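Local coordinates for protein NanS-p (Escherichia phage vB_EcoP_24B, PDB 6YP6) that probably binds carbohydrate, as a sugar-binding part of a conserved carbohydrate esterase from a Shiga toxin-encoding bacteriophage, at residues I119-K124 against G146-E151; D125-Y130 against L142-A147; T4-L9 against I212-N217; G71-R76 against F157-N162. All blocks are in the same frame, centred on the assembly; numbering follows the deposited sequence. Where two conformers were deposited one is given.

Contact 1. Residues I119-K124 against G146-E151; sequences IQTDAK and GAFDNE
Phe-148 carries its CG anti to the backbone N (chi1 176°), while Thr-121 holds CG2 anti to its carbonyl carbon; these two torsions bring ring and methyl together at one end of a beta-sandwich, where the turn leaving strand 113-121 meets the loop that follows strand 140-147. CG2 of Thr-121 comes obliquely onto CD1 of Phe-148, at 3.4 Å. Threonine suits the place because it faces two ways: the methyl packs on the ring, and OG1 hydrogen-bonds to Tyr-205 OH and Ala-84 O. Tyr-205, Leu-83 and Val-79 add further cover to Phe-148.

The polar link is made by the backbone. Phe-148 N donates to Lys-124 O over 3.0 Å, almost straight at 172° and on a lone pair of the carbonyl. Ala-147 CA adds a CA-H...O contact to the same oxygen. The turn that presents this carbonyl is an Asx turn: Asp-122 OD1 accepts from Lys-124 N at 2.9 Å, and also from Asp-125 N. The long charged side chain of Lys-124 suits so exposed a turn. A second Asx turn follows in the partner loop, where Glu-151 N meets Asp-149 OD1 from above the carboxylate plane, 61° out of it.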
loop_
_atom_site.group_PDB
_atom_site.type_symbol
_atom_site.label_atom_id
_atom_site.label_comp_id
_atom_site.label_asym_id
_atom_site.label_seq_id
_atom_site.Cartn_x
_atom_site.Cartn_y
_atom_site.Cartn_z
ATOM N N ILE A 119 3.923 5.865 2.548
ATOM C CA ILE A 119 4.495 5.805 3.881
ATOM C C ILE A 119 5.849 6.511 3.816
ATOM O O ILE A 119 6.682 6.192 2.958
ATOM C CB ILE A 119 4.630 4.343 4.346
ATOM C CG1 ILE A 119 3.274 3.643 4.386
ATOM C CG2 ILE A 119 5.342 4.279 5.694
ATOM C CD1 ILE A 119 3.377 2.151 4.562
ATOM N N GLN A 120 6.047 7.487 4.706
ATOM C CA GLN A 120 7.177 8.403 4.668
ATOM C C GLN A 120 7.432 8.876 6.088
ATOM O O GLN A 120 6.484 9.044 6.855
ATOM C CB GLN A 120 6.802 9.608 3.787
ATOM C CG GLN A 120 7.883 10.657 3.609
ATOM C CD GLN A 120 7.362 11.927 2.988
ATOM O OE1 GLN A 120 6.173 12.246 3.113
ATOM N NE2 GLN A 120 8.243 12.674 2.324
ATOM N N THR A 121 8.691 9.133 6.437
ATOM C CA THR A 121 8.963 9.790 7.705
ATOM C C THR A 121 9.034 11.297 7.513
ATOM O O THR A 121 9.490 11.786 6.480
ATOM C CB THR A 121 10.268 9.313 8.348
ATOM O OG1 THR A 121 11.357 9.383 7.417
ATOM C CG2 THR A 121 10.159 7.898 8.830
ATOM N N ASP A 122 8.575 12.036 8.528
ATOM C CA ASP A 122 8.983 13.433 8.684
ATOM C C ASP A 122 10.298 13.429 9.463
ATOM O O ASP A 122 11.106 12.516 9.267
ATOM C CB ASP A 122 7.835 14.303 9.209
ATOM C CG ASP A 122 7.237 13.834 10.515
ATOM O OD1 ASP A 122 7.946 13.219 11.326
ATOM O OD2 ASP A 122 6.037 14.127 10.741
ATOM N N ALA A 123 10.566 14.430 10.306
ATOM C CA ALA A 123 11.797 14.408 11.094
ATOM C C ALA A 123 11.669 13.597 12.374
ATOM O O ALA A 123 12.652 13.477 13.112
ATOM C CB ALA A 123 12.260 15.828 11.416
ATOM N N LYS A 124 10.500 13.017 12.647
ATOM C CA LYS A 124 10.338 12.234 13.860
ATOM C C LYS A 124 9.460 10.997 13.732
ATOM O O LYS A 124 9.756 9.992 14.379
ATOM C CB LYS A 124 9.905 13.114 15.041
ATOM C CG LYS A 124 8.557 13.806 14.887
ATOM C CD LYS A 124 8.352 14.826 16.023
ATOM C CE LYS A 124 6.921 15.349 16.068
ATOM N NZ LYS A 124 5.939 14.284 16.405
ATOM N N GLY A 146 3.418 6.800 14.854
ATOM C CA GLY A 146 4.168 7.341 15.960
ATOM C C GLY A 146 5.641 7.483 15.626
ATOM O O GLY A 146 6.058 7.453 14.460
ATOM N N ALA A 147 6.441 7.654 16.679
ATOM C CA ALA A 147 7.871 7.841 16.503
ATOM C C ALA A 147 8.431 6.707 15.656
ATOM O O ALA A 147 8.123 5.536 15.871
ATOM C CB ALA A 147 8.552 7.869 17.866
ATOM N N PHE A 148 9.278 7.064 14.699
ATOM C CA PHE A 148 9.841 6.070 13.803
ATOM C C PHE A 148 10.616 5.010 14.572
ATOM O O PHE A 148 11.347 5.309 15.519
ATOM C CB PHE A 148 10.784 6.747 12.814
ATOM C CG PHE A 148 11.489 5.791 11.909
ATOM C CD1 PHE A 148 10.826 5.211 10.848
ATOM C CD2 PHE A 148 12.809 5.450 12.135
ATOM C CE1 PHE A 148 11.471 4.328 10.012
ATOM C CE2 PHE A 148 13.460 4.571 11.298
ATOM C CZ PHE A 148 12.794 4.004 10.228
ATOM N N ASP A 149 10.480 3.763 14.134
ATOM C CA ASP A 149 11.195 2.648 14.726
ATOM C C ASP A 149 11.407 1.586 13.655
ATOM O O ASP A 149 11.025 1.749 12.488
ATOM C CB ASP A 149 10.473 2.119 15.973
ATOM C CG ASP A 149 9.132 1.479 15.684
ATOM O OD1 ASP A 149 8.930 0.930 14.583
ATOM O OD2 ASP A 149 8.286 1.515 16.611
ATOM N N ASN A 150 12.060 0.502 14.059
ATOM C CA ASN A 150 12.305 -0.647 13.199
ATOM C C ASN A 150 11.491 -1.866 13.655
ATOM O O ASN A 150 11.914 -3.015 13.478
ATOM C CB ASN A 150 13.806 -0.926 13.102
ATOM C CG ASN A 150 14.606 0.179 12.302
ATOM O OD1 ASN A 150 14.064 1.158 11.795
ATOM N ND2 ASN A 150 15.912 0.001 12.215
ATOM N N GLU A 151 10.309 -1.633 14.216
ATOM C CA GLU A 151 9.411 -2.693 14.641
ATOM C C GLU A 151 8.430 -3.035 13.524
ATOM O O GLU A 151 8.254 -2.290 12.560
ATOM C CB GLU A 151 8.618 -2.253 15.876
ATOM C CG GLU A 151 9.464 -1.914 17.073
ATOM C CD GLU A 151 10.272 -3.093 17.538
ATOM O OE1 GLU A 151 9.674 -4.152 17.801
ATOM O OE2 GLU A 151 11.511 -2.969 17.602
#

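Contact 2. Residues D125-Y130 against L142-A147; sequences DLNVMY and LGTFGA
Val-128 and Phe-145 make the tight part of this beta hairpin, which joins strands 125-130 and 140-147. CG2 of Val-128 is only 3.2 Å from CE1 of Phe-145, and Leu-126 presses CD2 against CD1 of the same ring at 3.5 Å. Chi1 of -58° puts CG of Phe-145 anti to its carbonyl carbon, beside the backbone N; from there CD1 and CE1 reach the two aliphatic chains. Branched and aromatic residues suit this face because it packs on Leu-155 and Phe-157 of the other sheet.

The backbone is also tight here: Val-128 N donates to Gly-143 O at 176°. Next to it lies a classic beta bulge, in which Leu-142 and Gly-143 both face Val-128. Leu-142 N makes the shorter bond to Val-128 O (2.8 Å), and Gly-143 N a weak one (3.4 Å).

At the more exposed end, with Asp-125 and Ala-147, the backbones stay close but the side chains diverge, and Asp-125 OD1, though 3.3 Å from Ala-147 N, has too poor an angle to bond it. On the polar face Asn-127 ND2 is engaged by Asp-122 OD2. Thr-144 OG1 accepts from Gly-146 N in an ST turn, and lies 2.9 Å from Leu-126 O and 3.1 Å from Asn-127 OD1; with one proton for two oxygens, which of them receives it stays unsettled.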
loop_
_atom_site.group_PDB
_atom_site.type_symbol
_atom_site.label_atom_id
_atom_site.label_comp_id
_atom_site.label_asym_id
_atom_site.label_seq_id
_atom_site.Cartn_x
_atom_site.Cartn_y
_atom_site.Cartn_z
ATOM N N ASP A 125 8.397 11.052 12.936
ATOM C CA ASP A 125 7.364 10.032 12.936
ATOM C C ASP A 125 7.282 9.324 11.586
ATOM O O ASP A 125 7.653 9.868 10.549
ATOM C CB ASP A 125 5.989 10.662 13.195
ATOM C CG ASP A 125 5.827 11.211 14.593
ATOM O OD1 ASP A 125 6.536 10.751 15.499
ATOM O OD2 ASP A 125 4.959 12.097 14.766
ATOM N N LEU A 126 6.737 8.107 11.602
ATOM C CA LEU A 126 6.390 7.387 10.381
ATOM C C LEU A 126 4.928 7.680 10.057
ATOM O O LEU A 126 4.036 7.370 10.854
ATOM C CB LEU A 126 6.598 5.882 10.554
ATOM C CG LEU A 126 6.438 5.062 9.273
ATOM C CD1 LEU A 126 7.534 5.394 8.278
ATOM C CD2 LEU A 126 6.411 3.570 9.556
ATOM N N ASN A 127 4.674 8.277 8.897
ATOM C CA ASN A 127 3.354 8.757 8.524
ATOM C C ASN A 127 2.770 7.980 7.350
ATOM O O ASN A 127 3.495 7.445 6.506
ATOM C CB ASN A 127 3.452 10.232 8.147
ATOM C CG ASN A 127 3.889 11.079 9.305
ATOM O OD1 ASN A 127 3.567 10.785 10.462
ATOM N ND2 ASN A 127 4.642 12.121 9.014
ATOM N N VAL A 128 1.437 7.962 7.317
ATOM C CA VAL A 128 0.650 7.431 6.214
ATOM C C VAL A 128 -0.039 8.611 5.543
ATOM O O VAL A 128 -0.761 9.361 6.207
ATOM C CB VAL A 128 -0.403 6.428 6.700
ATOM C CG1 VAL A 128 -1.144 5.849 5.511
ATOM C CG2 VAL A 128 0.189 5.333 7.557
ATOM N N MET A 129 0.164 8.767 4.231
ATOM C CA MET A 129 -0.281 9.917 3.471
ATOM C C MET A 129 -1.137 9.467 2.293
ATOM O O MET A 129 -0.965 8.370 1.768
ATOM C CB MET A 129 0.943 10.658 2.899
ATOM C CG MET A 129 1.967 11.080 3.927
ATOM S SD MET A 129 1.402 12.316 5.114
ATOM C CE MET A 129 1.093 13.708 4.050
ATOM N N TYR A 130 -2.040 10.348 1.868
ATOM C CA TYR A 130 -2.896 10.135 0.704
ATOM C C TYR A 130 -2.455 11.082 -0.395
ATOM O O TYR A 130 -2.536 12.305 -0.234
ATOM C CB TYR A 130 -4.354 10.383 1.095
ATOM C CG TYR A 130 -5.414 10.098 0.053
ATOM C CD1 TYR A 130 -5.192 9.272 -1.034
ATOM C CD2 TYR A 130 -6.678 10.648 0.194
ATOM C CE1 TYR A 130 -6.201 9.010 -1.965
ATOM C CE2 TYR A 130 -7.679 10.406 -0.726
ATOM C CZ TYR A 130 -7.446 9.582 -1.801
ATOM O OH TYR A 130 -8.454 9.363 -2.715
ATOM N N LEU A 142 -3.087 10.836 6.649
ATOM C CA LEU A 142 -4.121 9.923 7.105
ATOM C C LEU A 142 -3.909 9.469 8.537
ATOM O O LEU A 142 -4.877 9.068 9.187
ATOM C CB LEU A 142 -4.183 8.710 6.187
ATOM C CG LEU A 142 -4.546 9.014 4.734
ATOM C CD1 LEU A 142 -4.619 7.719 3.945
ATOM C CD2 LEU A 142 -5.840 9.819 4.630
ATOM N N GLY A 143 -2.681 9.493 9.025
ATOM C CA GLY A 143 -2.372 9.070 10.374
ATOM C C GLY A 143 -0.883 8.833 10.497
ATOM O O GLY A 143 -0.115 9.065 9.569
ATOM N N THR A 144 -0.496 8.367 11.678
ATOM C CA THR A 144 0.899 8.101 11.966
ATOM C C THR A 144 1.007 6.829 12.783
ATOM O O THR A 144 0.126 6.513 13.583
ATOM C CB THR A 144 1.544 9.283 12.711
ATOM O OG1 THR A 144 2.924 9.008 12.927
ATOM C CG2 THR A 144 0.907 9.548 14.072
ATOM N N PHE A 145 2.119 6.123 12.603
ATOM C CA PHE A 145 2.500 5.016 13.466
ATOM C C PHE A 145 3.223 5.496 14.711
ATOM O O PHE A 145 3.598 4.671 15.545
ATOM C CB PHE A 145 3.410 4.038 12.715
ATOM C CG PHE A 145 2.792 3.463 11.465
ATOM C CD1 PHE A 145 2.976 4.088 10.249
ATOM C CD2 PHE A 145 2.045 2.293 11.493
ATOM C CE1 PHE A 145 2.431 3.588 9.091
ATOM C CE2 PHE A 145 1.486 1.787 10.313
ATOM C CZ PHE A 145 1.679 2.448 9.125
ATOM N N GLY A 146 3.418 6.800 14.854
ATOM C CA GLY A 146 4.168 7.341 15.960
ATOM C C GLY A 146 5.641 7.483 15.626
ATOM O O GLY A 146 6.058 7.453 14.460
ATOM N N ALA A 147 6.441 7.654 16.679
ATOM C CA ALA A 147 7.871 7.841 16.503
ATOM C C ALA A 147 8.431 6.707 15.656
ATOM O O ALA A 147 8.123 5.536 15.871
ATOM C CB ALA A 147 8.552 7.869 17.866
#

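Contact 3. Residues T4-L9 against I212-N217; sequences TLLSYL and IAVEVN
Leu-5 and Leu-6 both face Val-214, a classic beta bulge that shifts the register by one residue between Thr-4 and Leu-6. Two amides therefore converge on one carbonyl: Leu-5 N reaches Val-214 O at 2.8 Å, bent to 140°, while Leu-6 N makes a weak bond to the same oxygen at 3.3 Å. The two branches of Val-214 are divided between the leucines. CG1 lies 3.8 Å from Leu-5 CD2, the two side chains running side by side and pointing the same way, and CG2 is 3.8 Å from Leu-6 CD2. Leu-6 reaches it with CG between its backbone N and carbonyl carbon (chi1 64°), an uncommon rotamer for leucine.

Past the bulge the pairing is regular. Val-214 N donates to Leu-6 O at 3.0 Å, and Tyr-8 and Ile-212 exchange both of their backbone bonds. The strands are the first and last of the chain, laid antiparallel as neighbours in one sheet of a beta-sandwich; Leu-5 and Val-214 pack on Trp-94 of the other sheet, which explains the aliphatic residues on this side. Small residues fill the other face at the close pair of Ser-7 and Ala-213, whose CB atoms are 4.1 Å apart.

Nearer the surface the same face turns polar. A water joins Thr-4 OG1, at 2.6 Å, to Glu-215 OE2, to which it donates at 2.7 Å. Arg-74 of the adjoining strand forms a salt bridge with that same carboxylate oxygen.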
loop_
_atom_site.group_PDB
_atom_site.type_symbol
_atom_site.label_atom_id
_atom_site.label_comp_id
_atom_site.label_asym_id
_atom_site.label_seq_id
_atom_site.Cartn_x
_atom_site.Cartn_y
_atom_site.Cartn_z
ATOM N N THR A 4 -10.391 -13.688 -0.594
ATOM C CA THR A 4 -9.131 -13.046 -0.931
ATOM C C THR A 4 -9.172 -12.635 -2.393
ATOM O O THR A 4 -9.278 -13.488 -3.276
ATOM C CB THR A 4 -7.980 -14.015 -0.684
ATOM O OG1 THR A 4 -7.949 -14.370 0.700
ATOM C CG2 THR A 4 -6.659 -13.387 -1.066
ATOM N N LEU A 5 -9.092 -11.333 -2.642
ATOM C CA LEU A 5 -8.947 -10.845 -4.006
ATOM C C LEU A 5 -7.518 -11.053 -4.497
ATOM O O LEU A 5 -7.291 -11.468 -5.642
ATOM C CB LEU A 5 -9.346 -9.379 -4.062
ATOM C CG LEU A 5 -9.303 -8.756 -5.443
ATOM C CD1 LEU A 5 -10.373 -9.369 -6.325
ATOM C CD2 LEU A 5 -9.471 -7.268 -5.362
ATOM N N LEU A 6 -6.548 -10.759 -3.641
ATOM C CA LEU A 6 -5.145 -10.979 -3.965
ATOM C C LEU A 6 -4.381 -11.086 -2.652
ATOM O O LEU A 6 -4.777 -10.513 -1.640
ATOM C CB LEU A 6 -4.570 -9.849 -4.825
ATOM C CG LEU A 6 -4.519 -8.458 -4.192
ATOM C CD1 LEU A 6 -3.190 -8.186 -3.512
ATOM C CD2 LEU A 6 -4.810 -7.375 -5.224
ATOM N N SER A 7 -3.265 -11.808 -2.683
ATOM C CA SER A 7 -2.409 -11.863 -1.513
ATOM C C SER A 7 -0.974 -12.192 -1.887
ATOM O O SER A 7 -0.701 -12.860 -2.884
ATOM C CB SER A 7 -2.935 -12.858 -0.476
ATOM O OG SER A 7 -2.855 -14.163 -0.975
ATOM N N TYR A 8 -0.067 -11.685 -1.057
ATOM C CA TYR A 8 1.311 -12.125 -0.960
ATOM C C TYR A 8 1.566 -12.469 0.506
ATOM O O TYR A 8 1.275 -11.653 1.385
ATOM C CB TYR A 8 2.329 -11.052 -1.374
ATOM C CG TYR A 8 3.730 -11.520 -1.043
ATOM C CD1 TYR A 8 4.355 -12.486 -1.818
ATOM C CD2 TYR A 8 4.403 -11.056 0.077
ATOM C CE1 TYR A 8 5.602 -12.964 -1.507
ATOM C CE2 TYR A 8 5.654 -11.526 0.398
ATOM C CZ TYR A 8 6.253 -12.479 -0.392
ATOM O OH TYR A 8 7.507 -12.924 -0.032
ATOM N N LEU A 9 2.147 -13.645 0.762
ATOM C CA LEU A 9 2.575 -14.052 2.098
ATOM C C LEU A 9 4.022 -14.522 2.006
ATOM O O LEU A 9 4.341 -15.416 1.215
ATOM C CB LEU A 9 1.703 -15.187 2.649
ATOM C CG LEU A 9 0.357 -14.805 3.254
ATOM C CD1 LEU A 9 -0.632 -14.394 2.182
ATOM C CD2 LEU A 9 -0.192 -15.946 4.115
ATOM N N ILE A 212 0.811 -8.799 2.072
ATOM C CA ILE A 212 -0.016 -7.784 1.423
ATOM C C ILE A 212 -1.276 -8.510 0.983
ATOM O O ILE A 212 -1.180 -9.606 0.428
ATOM C CB ILE A 212 0.661 -7.201 0.166
ATOM C CG1 ILE A 212 2.008 -6.567 0.493
ATOM C CG2 ILE A 212 -0.255 -6.187 -0.529
ATOM C CD1 ILE A 212 2.865 -6.312 -0.721
ATOM N N ALA A 213 -2.446 -7.925 1.203
ATOM C CA ALA A 213 -3.653 -8.586 0.728
ATOM C C ALA A 213 -4.759 -7.581 0.460
ATOM O O ALA A 213 -4.795 -6.497 1.048
ATOM C CB ALA A 213 -4.175 -9.631 1.724
ATOM N N VAL A 214 -5.674 -7.964 -0.424
ATOM C CA VAL A 214 -6.975 -7.322 -0.531
ATOM C C VAL A 214 -8.008 -8.400 -0.275
ATOM O O VAL A 214 -7.968 -9.462 -0.909
ATOM C CB VAL A 214 -7.195 -6.631 -1.887
ATOM C CG1 VAL A 214 -8.569 -5.977 -1.911
ATOM C CG2 VAL A 214 -6.106 -5.604 -2.150
ATOM N N GLU A 215 -8.908 -8.138 0.662
ATOM C CA GLU A 215 -9.966 -9.066 1.034
ATOM C C GLU A 215 -11.304 -8.372 0.841
ATOM O O GLU A 215 -11.414 -7.149 1.006
ATOM C CB GLU A 215 -9.781 -9.523 2.486
ATOM C CG GLU A 215 -8.558 -10.422 2.656
ATOM C CD GLU A 215 -8.144 -10.663 4.097
ATOM O OE1 GLU A 215 -8.423 -9.819 4.983
ATOM O OE2 GLU A 215 -7.517 -11.715 4.343
ATOM N N VAL A 216 -12.308 -9.155 0.458
ATOM C CA VAL A 216 -13.647 -8.656 0.183
ATOM C C VAL A 216 -14.610 -9.407 1.088
ATOM O O VAL A 216 -14.546 -10.638 1.199
ATOM C CB VAL A 216 -14.014 -8.832 -1.302
ATOM C CG1 VAL A 216 -15.401 -8.320 -1.572
ATOM C CG2 VAL A 216 -12.986 -8.095 -2.174
ATOM N N ASN A 217 -15.485 -8.667 1.753
ATOM C CA ASN A 217 -16.451 -9.306 2.632
ATOM C C ASN A 217 -17.332 -10.275 1.848
ATOM O O ASN A 217 -17.667 -10.033 0.690
ATOM C CB ASN A 217 -17.315 -8.245 3.302
ATOM C CG ASN A 217 -16.529 -7.365 4.243
ATOM O OD1 ASN A 217 -15.551 -7.796 4.846
ATOM N ND2 ASN A 217 -16.961 -6.122 4.378
HETATM O O HOH W 1 -6.389 -13.072 2.354
#

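Contact 4. Residues G71-R76 against F157-N162; sequences GQIRCR and FRFAGN
Phe-157 pairs with Ile-73 through two backbone bonds: its N donates to Ile-73 O at 2.8 Å, and its O accepts from Ile-73 N at 3.0 Å. Its ring is directed into the protein, where it stacks on Phe-117 and touches Val-167. An aromatic residue suits this position because it can span to the opposing sheet.

Arg-158 comes next, on the other face and opposite Gln-72 in a non-hydrogen-bonded pair. Gln-72 has two conformers, and one of them is described here. In it the two long chains run alongside each other, pointing the same way, with amide and guanidinium planes 28° apart. Gln-72 NE2 rests against the aliphatic part of the arginine, 3.5 Å from Arg-158 CD. A chi3 of 65° then bends NE away from the extended line. Arg-158 NH1 donates to a water in the guanidinium plane at 2.9 Å; a weak and doubtful bond from Gln-72 NE2 reaches the same water. Asp-175 supplies the salt bridge for this charge.

Phe-159 returns to the apolar face. Its N donates to Gly-71 O at 2.8 Å, and its O accepts from Gly-71 N at 3.1 Å. Gly-71 adopts a backbone conformation (phi 158°) that residues with a CB seldom tolerate, which is why glycine suits the place. Ile-73 CD1 meets Phe-159 CE1 obliquely at 3.8 Å. This alternation, with Phe-157 and Phe-159 turned inward and Arg-158 on the polar face, is typical of an antiparallel pair within one sheet of a beta-sandwich.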
loop_
_atom_site.group_PDB
_atom_site.type_symbol
_atom_site.label_atom_id
_atom_site.label_comp_id
_atom_site.label_asym_id
_atom_site.label_seq_id
_atom_site.Cartn_x
_atom_site.Cartn_y
_atom_site.Cartn_z
ATOM N N GLY A 71 -14.557 -4.465 2.530
ATOM C CA GLY A 71 -13.376 -5.306 2.661
ATOM C C GLY A 71 -12.208 -4.449 3.113
ATOM O O GLY A 71 -12.402 -3.392 3.699
ATOM N N GLN A 72 -10.998 -4.924 2.822
ATOM C CA GLN A 72 -9.812 -4.208 3.262
ATOM C C GLN A 72 -8.657 -4.414 2.293
ATOM O O GLN A 72 -8.549 -5.450 1.634
ATOM C CB GLN A 72 -9.351 -4.665 4.654
ATOM C CG GLN A 72 -10.350 -4.475 5.771
ATOM C CD GLN A 72 -9.688 -4.551 7.124
ATOM O OE1 GLN A 72 -8.672 -5.227 7.301
ATOM N NE2 GLN A 72 -10.233 -3.824 8.078
ATOM N N ILE A 73 -7.793 -3.402 2.225
ATOM C CA ILE A 73 -6.450 -3.491 1.663
ATOM C C ILE A 73 -5.514 -3.477 2.866
ATOM O O ILE A 73 -5.632 -2.586 3.711
ATOM C CB ILE A 73 -6.155 -2.277 0.767
ATOM C CG1 ILE A 73 -7.204 -2.108 -0.339
ATOM C CG2 ILE A 73 -4.731 -2.356 0.205
ATOM C CD1 ILE A 73 -7.085 -0.802 -1.105
ATOM N N ARG A 74 -4.604 -4.449 2.971
ATOM C CA ARG A 74 -3.789 -4.558 4.180
ATOM C C ARG A 74 -2.348 -4.935 3.868
ATOM O O ARG A 74 -2.045 -5.589 2.864
ATOM C CB ARG A 74 -4.370 -5.542 5.204
ATOM C CG ARG A 74 -4.585 -6.930 4.700
ATOM C CD ARG A 74 -4.976 -7.834 5.853
ATOM N NE ARG A 74 -5.306 -9.197 5.446
ATOM C CZ ARG A 74 -4.427 -10.191 5.331
ATOM N NH1 ARG A 74 -3.140 -9.987 5.546
ATOM N NH2 ARG A 74 -4.847 -11.395 4.978
ATOM N N CYS A 75 -1.459 -4.534 4.773
ATOM C CA CYS A 75 -0.056 -4.895 4.701
ATOM C C CYS A 75 0.536 -4.912 6.102
ATOM O O CYS A 75 0.274 -4.012 6.897
ATOM C CB CYS A 75 0.699 -3.875 3.842
ATOM S SG CYS A 75 2.493 -4.111 3.690
ATOM N N ARG A 76 1.372 -5.907 6.370
ATOM C CA ARG A 76 2.198 -5.952 7.573
ATOM C C ARG A 76 3.653 -5.832 7.131
ATOM O O ARG A 76 4.102 -6.579 6.248
ATOM C CB ARG A 76 1.935 -7.236 8.363
ATOM C CG ARG A 76 2.773 -7.335 9.636
ATOM C CD ARG A 76 2.235 -8.368 10.613
ATOM N NE ARG A 76 2.948 -8.340 11.895
ATOM C CZ ARG A 76 3.975 -9.127 12.231
ATOM N NH1 ARG A 76 4.445 -10.052 11.400
ATOM N NH2 ARG A 76 4.530 -8.995 13.425
ATOM N N PHE A 157 -6.781 -0.436 5.067
ATOM C CA PHE A 157 -7.750 0.545 4.587
ATOM C C PHE A 157 -9.057 -0.212 4.445
ATOM O O PHE A 157 -9.168 -1.100 3.599
ATOM C CB PHE A 157 -7.283 1.144 3.268
ATOM C CG PHE A 157 -5.981 1.860 3.409
ATOM C CD1 PHE A 157 -5.952 3.173 3.845
ATOM C CD2 PHE A 157 -4.787 1.208 3.188
ATOM C CE1 PHE A 157 -4.753 3.837 4.022
ATOM C CE2 PHE A 157 -3.585 1.873 3.349
ATOM C CZ PHE A 157 -3.572 3.191 3.776
ATOM N N ARG A 158 -10.017 0.103 5.306
ATOM C CA ARG A 158 -11.275 -0.623 5.400
ATOM C C ARG A 158 -12.364 0.100 4.617
ATOM O O ARG A 158 -12.630 1.286 4.852
ATOM C CB ARG A 158 -11.706 -0.803 6.860
ATOM C CG ARG A 158 -12.899 -1.731 7.023
ATOM C CD ARG A 158 -13.234 -2.042 8.491
ATOM N NE ARG A 158 -13.661 -0.833 9.189
ATOM C CZ ARG A 158 -13.021 -0.246 10.198
ATOM N NH1 ARG A 158 -11.913 -0.767 10.723
ATOM N NH2 ARG A 158 -13.507 0.884 10.686
ATOM N N PHE A 159 -12.995 -0.632 3.699
ATOM C CA PHE A 159 -14.122 -0.186 2.890
ATOM C C PHE A 159 -15.406 -0.729 3.511
ATOM O O PHE A 159 -15.469 -1.889 3.916
ATOM C CB PHE A 159 -13.971 -0.707 1.453
ATOM C CG PHE A 159 -12.858 -0.043 0.662
ATOM C CD1 PHE A 159 -11.518 -0.298 0.947
ATOM C CD2 PHE A 159 -13.154 0.836 -0.359
ATOM C CE1 PHE A 159 -10.511 0.318 0.241
ATOM C CE2 PHE A 159 -12.143 1.443 -1.087
ATOM C CZ PHE A 159 -10.826 1.186 -0.783
ATOM N N ALA A 160 -16.433 0.118 3.589
ATOM C CA ALA A 160 -17.649 -0.226 4.316
ATOM C C ALA A 160 -18.684 -0.944 3.470
ATOM O O ALA A 160 -19.581 -1.592 4.024
ATOM C CB ALA A 160 -18.301 1.039 4.885
ATOM N N GLY A 161 -18.603 -0.842 2.162
ATOM C CA GLY A 161 -19.603 -1.429 1.298
ATOM C C GLY A 161 -20.662 -0.414 0.920
ATOM O O GLY A 161 -20.576 0.781 1.218
ATOM N N ASN A 162 -21.660 -0.924 0.213
ATOM C CA ASN A 162 -22.739 -0.095 -0.308
ATOM C C ASN A 162 -22.211 1.010 -1.209
ATOM O O ASN A 162 -22.843 2.055 -1.359
ATOM C CB ASN A 162 -23.600 0.475 0.816
ATOM C CG ASN A 162 -24.478 -0.584 1.457
ATOM O OD1 ASN A 162 -24.380 -0.847 2.651
ATOM N ND2 ASN A 162 -25.333 -1.203 0.655
HETATM O O HOH W 2 -10.684 -3.443 10.564
#

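Overall arrangement
Contacts 3 and 4 are buried and lie in the same sheet: strand 71-79 sits beside strand 207-216, and the salt bridge between Glu-215 and Arg-74 ties the two contacts across their polar face. Contact 1 is a surface contact where a strand end and its turn meet a loop, with one backbone bond and a little packing, whereas contact 2 is a partly buried hairpin of the other sheet. These two share Gly-146 and Ala-147 and meet through Asp-122 and Asn-127. The sheets face each other where Val-128 and Leu-142 of contact 2 pack on Phe-157 of contact 4. Contact 3 closes the chain around the others, with its centre about 26 Å from that of contact 1.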